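Local coordinates for metallopeptidase family protein (Thermus thermophilus, PDB 2EJQ) that is of unknown function but is probably a metal-dependent peptidase of the zincin-like kind, at residues 12-15 against 21-24; 44-49 against 90-95; 73-78 against 83-88. The protein carries 1 engineered substitution. All coordinates share one frame; numbering follows the deposited sequence.

Overall arrangement
The three contacts run from the surface to a partly buried position. Interactions 1 and 3 lie at the surface and each joins elements close in sequence: helix 3-16 to its following loop, and helix 72-78 to the start of helix 85-105. Interaction 2 spans a far longer loop, lies near the centre of the chain and sets strand 47-50 against helix 85-105, with interaction 3 nested inside that loop. The chemistry differs: lysine over indole, helped by water, in interaction 1; close backbone-to-methyl packing of glycine on threonine in interaction 2; aromatic packing in interaction 3. Helix 85-105 serves interactions 2 and 3 and meets segment 12-15 through Leu13 on Trp90 and the engineered Met93 and an Arg12-Glu86 salt bridge.

Interaction 1: 12-15 against 21-24; sequences RLWE and FKRG
Trp14, near the end of helix 3-16, and Lys22, in the loop beyond it, have CA atoms 9.8 Å apart, so the backbones stay separate and two long side chains bridge the gap. Lys22 is extended beyond CG and runs in the opposite direction to the indole, sliding over one of its faces. Its CD reaches 3.5 Å from Trp14 CZ2. The next carbon, CE, lies 3.8 Å from the centroid of the six-membered ring of Trp14, a CH-pi contact. NZ arrives above the five-membered ring, only 11° off the normal, in a cation-pi contact at 3.6 Å from the centroid.

Trp14 holds its CG anti to the backbone N (chi1 -176°) and beside its own carbonyl carbon, which brings ring and carbonyl within range of the same ammonium. Lys22 NZ donates to Trp14 O at 2.8 Å, coming from above the carbonyl plane, 44° out of it, instead of along a lone pair. NZ also donates to water 1 at 3.2 Å; that water lies 3.3 Å from Glu15 OE1, to which it can donate in turn. Glu19 adds a long, weak ion pair to NZ, while Leu25 packs on the indole.

Lysine suits this place because its apolar methylenes match the aromatic face while its ammonium donates to Trp14 O and water 1. A carbonyl near a helix C-terminus, the pi cloud and nearby carboxylates would together probably stabilise the positive charge, and the loop is thereby tied to the helix it leaves.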
loop_
_atom_site.group_PDB
_atom_site.type_symbol
_atom_site.label_atom_id
_atom_site.label_comp_id
_atom_site.label_asym_id
_atom_site.label_seq_id
_atom_site.Cartn_x
_atom_site.Cartn_y
_atom_site.Cartn_z
ATOM N N ARG A 12 -0.722 1.583 -13.451
ATOM C CA ARG A 12 0.036 1.035 -14.565
ATOM C C ARG A 12 1.030 -0.007 -14.033
ATOM O O ARG A 12 1.181 -1.080 -14.621
ATOM C CB ARG A 12 0.735 2.186 -15.321
ATOM C CG ARG A 12 1.775 1.771 -16.352
ATOM C CD ARG A 12 2.748 2.839 -16.659
ATOM N NE ARG A 12 4.117 2.393 -16.441
ATOM C CZ ARG A 12 5.132 3.197 -16.175
ATOM N NH1 ARG A 12 4.932 4.479 -16.110
ATOM N NH2 ARG A 12 6.341 2.706 -15.955
ATOM N N LEU A 13 1.690 0.301 -12.917
ATOM C CA LEU A 13 2.633 -0.635 -12.306
ATOM C C LEU A 13 1.866 -1.797 -11.657
ATOM O O LEU A 13 2.285 -2.957 -11.745
ATOM C CB LEU A 13 3.493 0.084 -11.254
ATOM C CG LEU A 13 4.476 1.159 -11.735
ATOM C CD1 LEU A 13 5.161 1.812 -10.541
ATOM C CD2 LEU A 13 5.509 0.540 -12.655
ATOM N N TRP A 14 0.735 -1.492 -11.029
ATOM C CA TRP A 14 -0.054 -2.526 -10.375
ATOM C C TRP A 14 -0.505 -3.595 -11.360
ATOM O O TRP A 14 -0.529 -4.783 -11.017
ATOM C CB TRP A 14 -1.270 -1.916 -9.666
ATOM C CG TRP A 14 -2.083 -2.916 -8.882
ATOM C CD1 TRP A 14 -3.415 -3.172 -9.026
ATOM C CD2 TRP A 14 -1.625 -3.771 -7.817
ATOM N NE1 TRP A 14 -3.819 -4.129 -8.121
ATOM C CE2 TRP A 14 -2.741 -4.514 -7.368
ATOM C CE3 TRP A 14 -0.384 -3.977 -7.199
ATOM C CZ2 TRP A 14 -2.658 -5.450 -6.332
ATOM C CZ3 TRP A 14 -0.297 -4.909 -6.164
ATOM C CH2 TRP A 14 -1.433 -5.634 -5.742
ATOM N N GLU A 15 -0.858 -3.181 -12.577
ATOM C CA GLU A 15 -1.284 -4.130 -13.597
ATOM C C GLU A 15 -0.158 -5.056 -14.063
ATOM O O GLU A 15 -0.434 -6.133 -14.577
ATOM C CB GLU A 15 -1.872 -3.405 -14.810
ATOM C CG GLU A 15 -3.340 -2.994 -14.675
ATOM C CD GLU A 15 -4.282 -4.175 -14.476
ATOM O OE1 GLU A 15 -4.080 -5.222 -15.133
ATOM O OE2 GLU A 15 -5.233 -4.044 -13.672
ATOM N N PHE A 21 -0.758 -13.265 -7.489
ATOM C CA PHE A 21 -0.201 -12.675 -6.267
ATOM C C PHE A 21 -1.262 -11.824 -5.582
ATOM O O PHE A 21 -1.163 -11.539 -4.398
ATOM C CB PHE A 21 0.982 -11.746 -6.570
ATOM C CG PHE A 21 2.257 -12.453 -6.921
ATOM C CD1 PHE A 21 2.697 -13.537 -6.172
ATOM C CD2 PHE A 21 3.054 -11.993 -7.966
ATOM C CE1 PHE A 21 3.913 -14.154 -6.451
ATOM C CE2 PHE A 21 4.270 -12.601 -8.255
ATOM C CZ PHE A 21 4.703 -13.683 -7.497
ATOM N N LYS A 22 -2.274 -11.411 -6.333
ATOM C CA LYS A 22 -3.321 -10.548 -5.791
ATOM C C LYS A 22 -4.519 -11.286 -5.201
ATOM O O LYS A 22 -5.526 -10.653 -4.839
ATOM C CB LYS A 22 -3.796 -9.599 -6.886
ATOM C CG LYS A 22 -2.651 -8.988 -7.675
ATOM C CD LYS A 22 -3.171 -7.999 -8.684
ATOM C CE LYS A 22 -2.046 -7.349 -9.438
ATOM N NZ LYS A 22 -2.609 -6.538 -10.541
ATOM N N ARG A 23 -4.408 -12.615 -5.086
ATOM C CA ARG A 23 -5.525 -13.414 -4.549
ATOM C C ARG A 23 -5.803 -13.000 -3.108
ATOM O O ARG A 23 -4.901 -12.924 -2.268
ATOM C CB ARG A 23 -5.235 -14.933 -4.592
ATOM C CG ARG A 23 -3.964 -15.276 -3.769
ATOM C CD ARG A 23 -3.929 -16.800 -3.413
ATOM N NE ARG A 23 -2.737 -17.598 -3.750
ATOM C CZ ARG A 23 -1.585 -17.320 -3.213
ATOM N NH1 ARG A 23 -1.569 -16.338 -2.383
ATOM N NH2 ARG A 23 -0.483 -18.005 -3.449
ATOM N N GLY A 24 -7.064 -12.708 -2.830
ATOM C CA GLY A 24 -7.432 -12.334 -1.480
ATOM C C GLY A 24 -7.307 -10.853 -1.220
ATOM O O GLY A 24 -7.720 -10.365 -0.167
HETATM O O HOH W 1 -3.212 -7.822 -13.362
#

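Interaction 2: 44-49 against 90-95; sequences WRLGEY and WETMLH. Engineered in segment 90-95: Met93 (natural residue Leu).
Leu46 and Gly47 rest on Thr92 of helix 85-105. Just before them, Arg45 turns its guanidinium to Glu48: NH1 forms a salt bridge with OE1 of Glu48 at 3.3 Å, and a weak hydrogen bond with OE2 of the same residue, which lies at the guanidinium edge, in its plane.

Leu46 crosses Thr92 at about a right angle, with its CD1 3.6 Å from Thr92 OG1 and its CB 3.7 Å from that same oxygen. Its side chain also packs on Phe75 of helix 72-78 and touches Glu88, so a branched apolar residue such as leucine fits well between the two helices. The Thr92 hydroxyl has its polar partner in Glu88 O, one turn back along the helix. With OG1 beside its own backbone N (chi1 -59°), Thr92 leaves CG2 to face the strand. This helix carries an HExxH pattern, His95, Glu96 and His99, consistent with the zinc-binding helix of zincins, although no metal is bound to it here; the engineered Met93 points away from the strand.

At Gly47 the backbone comes closest: N lies 3.8 Å from Thr92 CG2, with the two CA atoms 6.3 Å apart. A CB on Gly47 would fall 2.8 Å from that methyl, which probably accounts for a glycine here. Glu48, next along the strand, points away from the helix.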
loop_
_atom_site.group_PDB
_atom_site.type_symbol
_atom_site.label_atom_id
_atom_site.label_comp_id
_atom_site.label_asym_id
_atom_site.label_seq_id
_atom_site.Cartn_x
_atom_site.Cartn_y
_atom_site.Cartn_z
ATOM N N TRP A 44 8.592 9.347 6.790
ATOM C CA TRP A 44 7.241 9.255 6.267
ATOM C C TRP A 44 6.932 7.863 5.762
ATOM O O TRP A 44 7.791 7.198 5.191
ATOM C CB TRP A 44 7.052 10.249 5.125
ATOM C CG TRP A 44 7.316 11.643 5.541
ATOM C CD1 TRP A 44 8.514 12.295 5.525
ATOM C CD2 TRP A 44 6.364 12.559 6.086
ATOM N NE1 TRP A 44 8.365 13.565 6.027
ATOM C CE2 TRP A 44 7.055 13.754 6.378
ATOM C CE3 TRP A 44 4.992 12.485 6.355
ATOM C CZ2 TRP A 44 6.422 14.867 6.929
ATOM C CZ3 TRP A 44 4.361 13.593 6.902
ATOM C CH2 TRP A 44 5.078 14.771 7.183
ATOM N N ARG A 45 5.697 7.427 5.984
ATOM C CA ARG A 45 5.251 6.123 5.523
ATOM C C ARG A 45 4.713 6.279 4.098
ATOM O O ARG A 45 3.711 6.959 3.892
ATOM C CB ARG A 45 4.141 5.600 6.437
ATOM C CG ARG A 45 3.671 4.203 6.074
ATOM C CD ARG A 45 2.669 3.665 7.087
ATOM N NE ARG A 45 3.290 3.302 8.359
ATOM C CZ ARG A 45 2.609 2.879 9.418
ATOM N NH1 ARG A 45 1.287 2.770 9.355
ATOM N NH2 ARG A 45 3.244 2.561 10.537
ATOM N N LEU A 46 5.380 5.665 3.121
ATOM C CA LEU A 46 4.930 5.744 1.726
ATOM C C LEU A 46 3.677 4.892 1.451
ATOM O O LEU A 46 2.878 5.207 0.569
ATOM C CB LEU A 46 6.057 5.314 0.775
ATOM C CG LEU A 46 7.378 6.083 0.889
ATOM C CD1 LEU A 46 8.358 5.618 -0.195
ATOM C CD2 LEU A 46 7.111 7.580 0.773
ATOM N N GLY A 47 3.522 3.808 2.203
ATOM C CA GLY A 47 2.369 2.941 2.033
ATOM C C GLY A 47 2.218 1.946 3.173
ATOM O O GLY A 47 3.028 1.915 4.098
ATOM N N GLU A 48 1.165 1.140 3.126
ATOM C CA GLU A 48 0.956 0.136 4.152
ATOM C C GLU A 48 -0.114 -0.859 3.748
ATOM O O GLU A 48 -0.899 -0.626 2.825
ATOM C CB GLU A 48 0.589 0.783 5.501
ATOM C CG GLU A 48 -0.792 1.401 5.563
ATOM C CD GLU A 48 -1.106 2.027 6.924
ATOM O OE1 GLU A 48 -1.268 1.294 7.921
ATOM O OE2 GLU A 48 -1.189 3.266 7.000
ATOM N N TYR A 49 -0.125 -1.985 4.445
ATOM C CA TYR A 49 -1.090 -3.029 4.185
ATOM C C TYR A 49 -2.219 -2.868 5.189
ATOM O O TYR A 49 -1.979 -2.730 6.388
ATOM C CB TYR A 49 -0.433 -4.391 4.353
ATOM C CG TYR A 49 -1.362 -5.557 4.086
ATOM C CD1 TYR A 49 -1.913 -5.758 2.818
ATOM C CD2 TYR A 49 -1.673 -6.471 5.093
ATOM C CE1 TYR A 49 -2.744 -6.838 2.558
ATOM C CE2 TYR A 49 -2.505 -7.558 4.840
ATOM C CZ TYR A 49 -3.034 -7.735 3.570
ATOM O OH TYR A 49 -3.837 -8.819 3.315
ATOM N N TRP A 90 7.010 1.206 -7.299
ATOM C CA TRP A 90 7.218 -0.214 -7.523
ATOM C C TRP A 90 7.558 -0.912 -6.214
ATOM O O TRP A 90 6.868 -1.833 -5.777
ATOM C CB TRP A 90 8.354 -0.408 -8.525
ATOM C CG TRP A 90 8.673 -1.838 -8.828
ATOM C CD1 TRP A 90 9.767 -2.542 -8.409
ATOM C CD2 TRP A 90 7.945 -2.709 -9.697
ATOM N NE1 TRP A 90 9.772 -3.794 -8.972
ATOM C CE2 TRP A 90 8.662 -3.925 -9.766
ATOM C CE3 TRP A 90 6.755 -2.581 -10.424
ATOM C CZ2 TRP A 90 8.232 -5.001 -10.541
ATOM C CZ3 TRP A 90 6.329 -3.650 -11.192
ATOM C CH2 TRP A 90 7.066 -4.846 -11.243
ATOM N N GLU A 91 8.621 -0.441 -5.586
ATOM C CA GLU A 91 9.115 -0.978 -4.328
ATOM C C GLU A 91 8.078 -0.957 -3.197
ATOM O O GLU A 91 7.893 -1.944 -2.489
ATOM C CB GLU A 91 10.374 -0.196 -3.934
ATOM C CG GLU A 91 11.085 -0.676 -2.684
ATOM C CD GLU A 91 11.482 -2.146 -2.766
ATOM O OE1 GLU A 91 12.001 -2.559 -3.835
ATOM O OE2 GLU A 91 11.276 -2.880 -1.765
ATOM N N THR A 92 7.393 0.168 -3.034
ATOM C CA THR A 92 6.388 0.300 -1.975
ATOM C C THR A 92 5.209 -0.666 -2.168
ATOM O O THR A 92 4.776 -1.339 -1.241
ATOM C CB THR A 92 5.874 1.739 -1.911
ATOM O OG1 THR A 92 6.976 2.620 -1.656
ATOM C CG2 THR A 92 4.838 1.894 -0.813
ATOM N N MET A 93 4.698 -0.751 -3.385
ATOM C CA MET A 93 3.599 -1.657 -3.654
ATOM C C MET A 93 3.931 -3.113 -3.418
ATOM O O MET A 93 3.213 -3.823 -2.726
ATOM C CB MET A 93 3.149 -1.498 -5.092
ATOM C CG MET A 93 1.887 -0.713 -5.225
ATOM S SD MET A 93 1.531 -0.378 -6.931
ATOM C CE MET A 93 3.032 -0.854 -7.707
ATOM N N LEU A 94 5.026 -3.549 -4.019
ATOM C CA LEU A 94 5.447 -4.931 -3.906
ATOM C C LEU A 94 5.832 -5.310 -2.488
ATOM O O LEU A 94 5.712 -6.466 -2.103
ATOM C CB LEU A 94 6.605 -5.209 -4.862
ATOM C CG LEU A 94 6.204 -5.023 -6.320
ATOM C CD1 LEU A 94 7.387 -5.398 -7.201
ATOM C CD2 LEU A 94 5.002 -5.883 -6.653
ATOM N N HIS A 95 6.291 -4.339 -1.707
ATOM C CA HIS A 95 6.652 -4.607 -0.324
ATOM C C HIS A 95 5.370 -4.877 0.471
ATOM O O HIS A 95 5.321 -5.795 1.291
ATOM C CB HIS A 95 7.408 -3.421 0.283
ATOM C CG HIS A 95 7.898 -3.675 1.675
ATOM N ND1 HIS A 95 8.732 -4.729 1.988
ATOM C CD2 HIS A 95 7.649 -3.032 2.842
ATOM C CE1 HIS A 95 8.973 -4.724 3.288
ATOM N NE2 HIS A 95 8.327 -3.705 3.828
#

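Interaction 3: 73-78 against 83-88; sequences GSFLEV and FDWEAE
Phe75 meets Phe83, Trp85 and Glu88 where the short helix 72-78 is joined by a loop to the start of helix 85-105, the long helix of this zincin-like fold. The aromatic contacts dominate. The side chains of Phe75 and Phe83 cross at about a right angle: CD2 of Phe75 meets the rim of Phe83, in the plane of that ring, 3.9 Å from CZ. Phe83 has its CG anti to the backbone N (chi1 -171°), which carries the ring toward Phe75, and sets its CD2 over the centre of the Trp85 ring, 3.5 Å above the plane. The CB of Phe75 touches the far end of the indole, 3.7 Å from Trp85 CZ3. Large aromatic side chains suit these positions because they span the gap between backbones whose nearest CA atoms, Phe75 and Glu88, are 8.4 Å apart.

Aliphatic groups close the margins. Leu76 brings CD2 to the edge of Trp85, 4.0 Å from CH2, and Val78 sets CG2 3.9 Å from Phe83 CE1. Glu88 offers its CB and backbone C to the edge of the Phe75 ring, CB 4.0 Å from CE2. Phe75 also packs on Phe6, Leu46 and Val89, and an alanine here would probably open a gap beside Phe83 CZ and the Glu88 backbone, keeping little more than the CB contact to Trp85.

Leu76, together with Ala79 in the loop, belongs to a magnesium site seen in a structure of this protein, although the ion is absent from this chain.

The polar element lies within the second segment. Asp84 is the N-cap of helix 85-105: its OD1, met from above the carboxylate plane, accepts from Ala87 N at 3.0 Å with an N-H...O angle of 165°.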
loop_
_atom_site.group_PDB
_atom_site.type_symbol
_atom_site.label_atom_id
_atom_site.label_comp_id
_atom_site.label_asym_id
_atom_site.label_seq_id
_atom_site.Cartn_x
_atom_site.Cartn_y
_atom_site.Cartn_z
ATOM N N GLY A 73 1.142 12.172 -0.378
ATOM C CA GLY A 73 1.794 13.228 0.380
ATOM C C GLY A 73 3.126 12.809 0.980
ATOM O O GLY A 73 4.052 13.618 1.088
ATOM N N SER A 74 3.231 11.547 1.395
ATOM C CA SER A 74 4.476 11.055 1.968
ATOM C C SER A 74 5.562 11.020 0.903
ATOM O O SER A 74 6.715 11.315 1.194
ATOM C CB SER A 74 4.289 9.660 2.560
ATOM O OG SER A 74 3.466 9.708 3.701
ATOM N N PHE A 75 5.190 10.650 -0.324
ATOM C CA PHE A 75 6.134 10.604 -1.440
ATOM C C PHE A 75 6.686 12.008 -1.725
ATOM O O PHE A 75 7.882 12.181 -1.973
ATOM C CB PHE A 75 5.460 10.069 -2.720
ATOM C CG PHE A 75 5.316 8.557 -2.770
ATOM C CD1 PHE A 75 4.305 7.915 -2.059
ATOM C CD2 PHE A 75 6.187 7.781 -3.544
ATOM C CE1 PHE A 75 4.158 6.533 -2.114
ATOM C CE2 PHE A 75 6.047 6.387 -3.606
ATOM C CZ PHE A 75 5.034 5.764 -2.892
ATOM N N LEU A 76 5.801 13.003 -1.712
ATOM C CA LEU A 76 6.192 14.384 -1.963
ATOM C C LEU A 76 7.175 14.860 -0.907
ATOM O O LEU A 76 8.205 15.446 -1.235
ATOM C CB LEU A 76 4.959 15.302 -1.975
ATOM C CG LEU A 76 4.144 15.259 -3.263
ATOM C CD1 LEU A 76 2.903 16.120 -3.135
ATOM C CD2 LEU A 76 5.009 15.743 -4.406
ATOM N N GLU A 77 6.862 14.592 0.358
ATOM C CA GLU A 77 7.731 15.002 1.451
ATOM C C GLU A 77 9.150 14.464 1.278
ATOM O O GLU A 77 10.121 15.196 1.450
ATOM C CB GLU A 77 7.168 14.524 2.796
ATOM C CG GLU A 77 5.886 15.227 3.256
ATOM C CD GLU A 77 6.084 16.703 3.584
ATOM O OE1 GLU A 77 7.243 17.120 3.785
ATOM O OE2 GLU A 77 5.075 17.444 3.656
ATOM N N VAL A 78 9.266 13.186 0.932
ATOM C CA VAL A 78 10.570 12.564 0.760
ATOM C C VAL A 78 11.225 12.864 -0.578
ATOM O O VAL A 78 12.447 12.807 -0.699
ATOM C CB VAL A 78 10.485 11.022 0.895
ATOM C CG1 VAL A 78 9.808 10.653 2.196
ATOM C CG2 VAL A 78 9.728 10.426 -0.290
ATOM N N PHE A 83 14.243 12.251 -7.909
ATOM C CA PHE A 83 13.355 11.251 -7.298
ATOM C C PHE A 83 12.813 10.277 -8.345
ATOM O O PHE A 83 12.149 10.693 -9.284
ATOM C CB PHE A 83 12.183 11.948 -6.596
ATOM C CG PHE A 83 11.337 11.033 -5.762
ATOM C CD1 PHE A 83 11.847 10.452 -4.601
ATOM C CD2 PHE A 83 10.030 10.749 -6.134
ATOM C CE1 PHE A 83 11.064 9.599 -3.818
ATOM C CE2 PHE A 83 9.239 9.899 -5.362
ATOM C CZ PHE A 83 9.759 9.324 -4.201
ATOM N N ASP A 84 13.106 8.988 -8.193
ATOM C CA ASP A 84 12.625 8.000 -9.161
ATOM C C ASP A 84 11.220 7.557 -8.771
ATOM O O ASP A 84 11.054 6.620 -7.984
ATOM C CB ASP A 84 13.540 6.784 -9.174
ATOM C CG ASP A 84 13.336 5.927 -10.399
ATOM O OD1 ASP A 84 12.202 5.914 -10.945
ATOM O OD2 ASP A 84 14.314 5.267 -10.812
ATOM N N TRP A 85 10.212 8.226 -9.323
ATOM C CA TRP A 85 8.823 7.914 -9.003
ATOM C C TRP A 85 8.460 6.460 -9.246
ATOM O O TRP A 85 7.854 5.812 -8.389
ATOM C CB TRP A 85 7.872 8.809 -9.804
ATOM C CG TRP A 85 7.809 10.234 -9.306
ATOM C CD1 TRP A 85 8.491 11.317 -9.801
ATOM C CD2 TRP A 85 7.039 10.718 -8.197
ATOM N NE1 TRP A 85 8.191 12.443 -9.063
ATOM C CE2 TRP A 85 7.303 12.104 -8.074
ATOM C CE3 TRP A 85 6.152 10.114 -7.290
ATOM C CZ2 TRP A 85 6.712 12.897 -7.081
ATOM C CZ3 TRP A 85 5.563 10.904 -6.298
ATOM C CH2 TRP A 85 5.848 12.281 -6.204
ATOM N N GLU A 86 8.826 5.959 -10.420
ATOM C CA GLU A 86 8.526 4.590 -10.792
ATOM C C GLU A 86 9.202 3.585 -9.867
ATOM O O GLU A 86 8.576 2.622 -9.416
ATOM C CB GLU A 86 8.952 4.331 -12.231
ATOM C CG GLU A 86 8.737 2.884 -12.663
ATOM C CD GLU A 86 9.365 2.575 -14.005
ATOM O OE1 GLU A 86 8.696 2.785 -15.037
ATOM O OE2 GLU A 86 10.536 2.134 -14.020
ATOM N N ALA A 87 10.475 3.816 -9.574
ATOM C CA ALA A 87 11.215 2.910 -8.711
ATOM C C ALA A 87 10.637 2.904 -7.301
ATOM O O ALA A 87 10.525 1.848 -6.685
ATOM C CB ALA A 87 12.674 3.302 -8.673
ATOM N N GLU A 88 10.268 4.080 -6.797
ATOM C CA GLU A 88 9.712 4.196 -5.451
ATOM C C GLU A 88 8.307 3.571 -5.302
ATOM O O GLU A 88 8.025 2.920 -4.305
ATOM C CB GLU A 88 9.683 5.666 -5.029
ATOM C CG GLU A 88 11.058 6.337 -4.972
ATOM C CD GLU A 88 11.830 6.011 -3.701
ATOM O OE1 GLU A 88 11.206 5.548 -2.725
ATOM O OE2 GLU A 88 13.059 6.237 -3.667
#